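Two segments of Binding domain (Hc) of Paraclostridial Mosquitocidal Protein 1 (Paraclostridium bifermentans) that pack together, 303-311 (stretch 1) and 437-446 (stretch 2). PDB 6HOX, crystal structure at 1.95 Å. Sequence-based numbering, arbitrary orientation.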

# COMPACT_ATOMS: atom_id res chain seq x y z
N LEU A 303 3.09 10.44 16.24
CA LEU A 303 2.07 9.55 16.76
C LEU A 303 1.69 8.52 15.67
O LEU A 303 1.37 8.89 14.57
N ILE A 304 1.69 7.24 16.04
CA ILE A 304 1.32 6.18 15.13
C ILE A 304 0.07 5.49 15.68
O ILE A 304 -0.00 5.21 16.88
N PRO A 305 -0.95 5.21 14.84
CA PRO A 305 -2.14 4.49 15.29
C PRO A 305 -1.81 3.02 15.50
O PRO A 305 -1.05 2.43 14.72
N TYR A 306 -2.39 2.44 16.54
CA TYR A 306 -2.39 1.01 16.71
C TYR A 306 -3.32 0.39 15.65
O TYR A 306 -4.41 0.91 15.42
N LEU A 307 -2.89 -0.72 15.05
CA LEU A 307 -3.72 -1.49 14.12
C LEU A 307 -4.09 -2.86 14.71
O LEU A 307 -5.13 -3.40 14.35
N TYR A 308 -3.21 -3.44 15.53
CA TYR A 308 -3.38 -4.81 16.02
C TYR A 308 -4.00 -4.83 17.44
O TYR A 308 -4.72 -5.78 17.78
N HIS A 309 -3.67 -3.83 18.27
CA HIS A 309 -4.16 -3.66 19.67
C HIS A 309 -3.94 -4.93 20.49
O HIS A 309 -4.85 -5.42 21.16
N LYS A 310 -2.72 -5.47 20.44
CA LYS A 310 -2.39 -6.71 21.14
C LYS A 310 -2.56 -6.49 22.65
O LYS A 310 -2.30 -5.41 23.16
N GLY A 311 -3.05 -7.52 23.33
CA GLY A 311 -3.43 -7.43 24.74
C GLY A 311 -4.72 -6.65 24.97
O GLY A 311 -4.83 -5.97 25.98
N PHE A 437 -9.36 -3.58 5.85
CA PHE A 437 -9.03 -4.83 6.50
C PHE A 437 -7.50 -4.95 6.58
O PHE A 437 -6.82 -4.85 5.57
N VAL A 438 -6.98 -5.19 7.80
CA VAL A 438 -5.55 -5.26 8.10
C VAL A 438 -5.21 -6.64 8.66
O VAL A 438 -5.86 -7.09 9.59
N SER A 439 -4.12 -7.22 8.17
CA SER A 439 -3.49 -8.44 8.66
C SER A 439 -2.12 -8.07 9.24
O SER A 439 -1.50 -7.10 8.78
N GLU A 440 -1.68 -8.80 10.27
CA GLU A 440 -0.36 -8.61 10.86
C GLU A 440 0.72 -8.86 9.80
O GLU A 440 0.62 -9.79 9.01
N ASP A 441 1.74 -8.01 9.78
CA ASP A 441 2.87 -8.12 8.86
C ASP A 441 4.14 -7.72 9.61
O ASP A 441 4.16 -6.80 10.42
N GLU A 442 5.23 -8.40 9.30
CA GLU A 442 6.53 -8.18 9.91
C GLU A 442 6.96 -6.71 9.76
O GLU A 442 7.72 -6.18 10.57
N GLY A 443 6.50 -6.04 8.70
CA GLY A 443 6.91 -4.66 8.41
C GLY A 443 6.12 -3.60 9.19
O GLY A 443 6.30 -2.42 8.97
N TRP A 444 5.22 -4.03 10.06
CA TRP A 444 4.52 -3.13 10.96
C TRP A 444 4.50 -3.74 12.37
O TRP A 444 3.76 -4.69 12.62
N LYS A 445 5.36 -3.20 13.23
CA LYS A 445 5.56 -3.67 14.59
C LYS A 445 4.97 -2.64 15.55
O LYS A 445 5.13 -1.43 15.33
N GLU A 446 4.32 -3.13 16.60
CA GLU A 446 3.78 -2.24 17.63
C GLU A 446 3.68 -3.01 18.95
O GLU A 446 4.09 -4.16 19.06
OXT GLU A 446 3.19 -2.46 19.93

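The chain's C-terminal tail packs against the end of a strand (through 305) and the loop that follows it in a mixed contact: an aromatic and aliphatic cluster built on Leu307, Tyr308 and Trp444, flanked by a carboxylate that gathers backbone amides and by a salt bridge, with 659 Å² buried in all. Tyr308 (chi1 m) points toward stretch 2 and gives up more area than any other residue, 138 Å². Its hydroxyl works both ways: Tyr308 OH donates to Trp444 O (2.7 Å) and accepts from Asp441 N (3.0 Å, nearly linear), so it joins the two ends of the type I turn Asp441-Trp444. That turn is closed by its own bond from Trp444 N to Asp441 O (3.0 Å) and steadied by Gly443 N donating to Asp441 OD2 (2.8 Å); Asp441 is t, and the end of its side chain leads away from stretch 1.

Trp444 (chi1 t) points toward stretch 1 and sends the edge of its indole toward the face of the Tyr308 ring, an offset edge-to-face pair with the Tyr308 ring and Trp444 five-membered ring centroids 5.1 Å apart and the planes at 61°. One face of the indole is covered by Leu307 (m, t), whose CD1 sits 3.6 Å from the centroid of the Trp444 six-membered ring, close to the ring normal. The same Leu307 CD1 reaches Val438 CG1 (4.0 Å); Val438, in the t rotamer, also meets the edge of the Tyr308 ring, with Val438 CG1 4.4 Å from Tyr308 CE1. Ile304 (m, t) extends the apolar patch, its CG2 lying 3.7 Å from Trp444 CZ2. Pro305 O lies at the indole edge, 3.3 Å from Trp444 CZ2, and is buried there without a hydrogen-bonding partner.

Glu446, the C-terminal residue, points toward stretch 1 with chi1 p and chi2 t, which delivers its side-chain carboxylate to the backbone of the loop. Glu446 OE1 accepts from Leu307 N (2.8 Å, almost straight) and from the indole Trp444 NE1 (2.9 Å), so one oxygen ties the tryptophan to the opposing backbone. Glu446 OE2 takes Tyr308 N (3.0 Å) and His309 N (3.2 Å), both at more bent angles. Three successive amides thus converge on one carboxylate. Water 1 extends the network, accepting from Lys310 N (2.8 Å) and donating to Glu446 OE2 (2.5 Å). Tyr306 (m) directs its CA-to-CB bond away, yet its ring edge still meets this group, Tyr306 CD1 lying 3.3 Å from Glu446 OE2. His309 also turns away, and its side chain adds little.

On the exposed side, Lys310 (chi1 m, chi2 t, chi3 between wells at 140°, chi4 t) points toward stretch 2 and bridges to Glu440: Lys310 NZ is 2.9 Å from Glu440 OE2 in a salt bridge, with a weak second bond from Lys310 NZ to Glu440 OE1 (3.0 Å). Glu440 (t, t) starts out sideways, and its CG lies over one face of the Tyr308 ring, 4.1 Å from the ring centroid, so the aliphatic part of the side chain covers the aromatic ring while its carboxylate meets the lysine.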

# COMPACT_ATOMS: atom_id res chain seq x y z
CB LEU A 303 0.84 10.37 17.16
CG LEU A 303 0.82 10.88 18.60
CD1 LEU A 303 1.92 11.90 18.83
CD2 LEU A 303 -0.54 11.48 18.92
CB ILE A 304 2.50 5.20 14.95
CG1 ILE A 304 3.74 5.96 14.46
CG2 ILE A 304 2.13 4.03 14.05
CD1 ILE A 304 4.74 5.12 13.73
CB PRO A 305 -3.13 4.64 14.13
CG PRO A 305 -2.21 4.72 12.92
CD PRO A 305 -1.02 5.53 13.40
CB TYR A 306 -2.89 0.62 18.11
CG TYR A 306 -1.87 0.74 19.20
CD1 TYR A 306 -0.98 -0.28 19.46
CD2 TYR A 306 -1.80 1.89 19.99
CE1 TYR A 306 -0.03 -0.16 20.46
CE2 TYR A 306 -0.87 2.01 21.00
CZ TYR A 306 0.02 0.98 21.24
OH TYR A 306 0.96 1.11 22.22
CB LEU A 307 -2.98 -1.72 12.80
CG LEU A 307 -2.48 -0.47 12.07
CD1 LEU A 307 -1.78 -0.87 10.79
CD2 LEU A 307 -3.60 0.50 11.79
CB TYR A 308 -2.04 -5.57 16.05
CG TYR A 308 -1.15 -5.53 14.83
CD1 TYR A 308 -1.63 -5.37 13.54
CD2 TYR A 308 0.22 -5.72 14.97
CE1 TYR A 308 -0.78 -5.36 12.43
CE2 TYR A 308 1.08 -5.73 13.89
CZ TYR A 308 0.58 -5.56 12.61
OH TYR A 308 1.46 -5.57 11.56
CB HIS A 309 -5.64 -3.25 19.69
CG HIS A 309 -5.95 -2.06 18.83
ND1 HIS A 309 -5.73 -0.77 19.25
CD2 HIS A 309 -6.41 -1.98 17.56
CE1 HIS A 309 -6.08 0.06 18.30
NE2 HIS A 309 -6.50 -0.66 17.24
CB LYS A 310 -0.99 -7.18 20.74
CG LYS A 310 -0.88 -7.53 19.26
CD LYS A 310 0.25 -8.47 18.92
CE LYS A 310 -0.14 -9.50 17.88
NZ LYS A 310 1.00 -10.39 17.56
CB PHE A 437 -9.68 -5.97 5.73
CG PHE A 437 -11.18 -5.95 5.76
CD1 PHE A 437 -11.88 -6.47 6.84
CD2 PHE A 437 -11.90 -5.34 4.74
CE1 PHE A 437 -13.26 -6.41 6.87
CE2 PHE A 437 -13.29 -5.30 4.77
CZ PHE A 437 -13.97 -5.85 5.83
CB VAL A 438 -5.12 -4.21 9.15
CG1 VAL A 438 -3.60 -4.12 9.24
CG2 VAL A 438 -5.70 -2.83 8.89
CB SER A 439 -3.34 -9.45 7.54
OG SER A 439 -2.81 -8.81 6.36
CB GLU A 440 -0.22 -9.54 12.07
CG GLU A 440 1.07 -9.35 12.85
CD GLU A 440 0.99 -9.68 14.33
OE1 GLU A 440 -0.09 -10.15 14.79
OE2 GLU A 440 2.01 -9.46 15.04
CB ASP A 441 2.66 -7.23 7.62
CG ASP A 441 3.81 -7.29 6.61
OD1 ASP A 441 3.88 -8.28 5.88
OD2 ASP A 441 4.63 -6.35 6.59
CB GLU A 442 7.53 -9.14 9.25
CG GLU A 442 8.92 -9.06 9.83
CD GLU A 442 9.94 -9.93 9.12
OE1 GLU A 442 9.53 -10.82 8.33
OE2 GLU A 442 11.13 -9.71 9.34
CB TRP A 444 3.11 -2.85 10.44
CG TRP A 444 2.35 -1.91 11.32
CD1 TRP A 444 1.91 -2.15 12.59
CD2 TRP A 444 1.94 -0.57 11.00
NE1 TRP A 444 1.28 -1.04 13.08
CE2 TRP A 444 1.27 -0.06 12.13
CE3 TRP A 444 2.09 0.25 9.88
CZ2 TRP A 444 0.70 1.21 12.15
CZ3 TRP A 444 1.54 1.52 9.90
CH2 TRP A 444 0.85 1.99 11.01
CB LYS A 445 7.05 -3.81 14.93
CG LYS A 445 7.83 -4.75 14.03
CD LYS A 445 7.54 -6.21 14.26
CE LYS A 445 8.69 -7.11 13.84
NZ LYS A 445 8.62 -8.43 14.51
CB GLU A 446 2.42 -1.69 17.19
CG GLU A 446 1.47 -2.75 16.66
CD GLU A 446 0.04 -2.27 16.47
OE1 GLU A 446 -0.20 -1.43 15.58
OE2 GLU A 446 -0.83 -2.74 17.22
O HOH W 1 -0.56 -3.99 19.40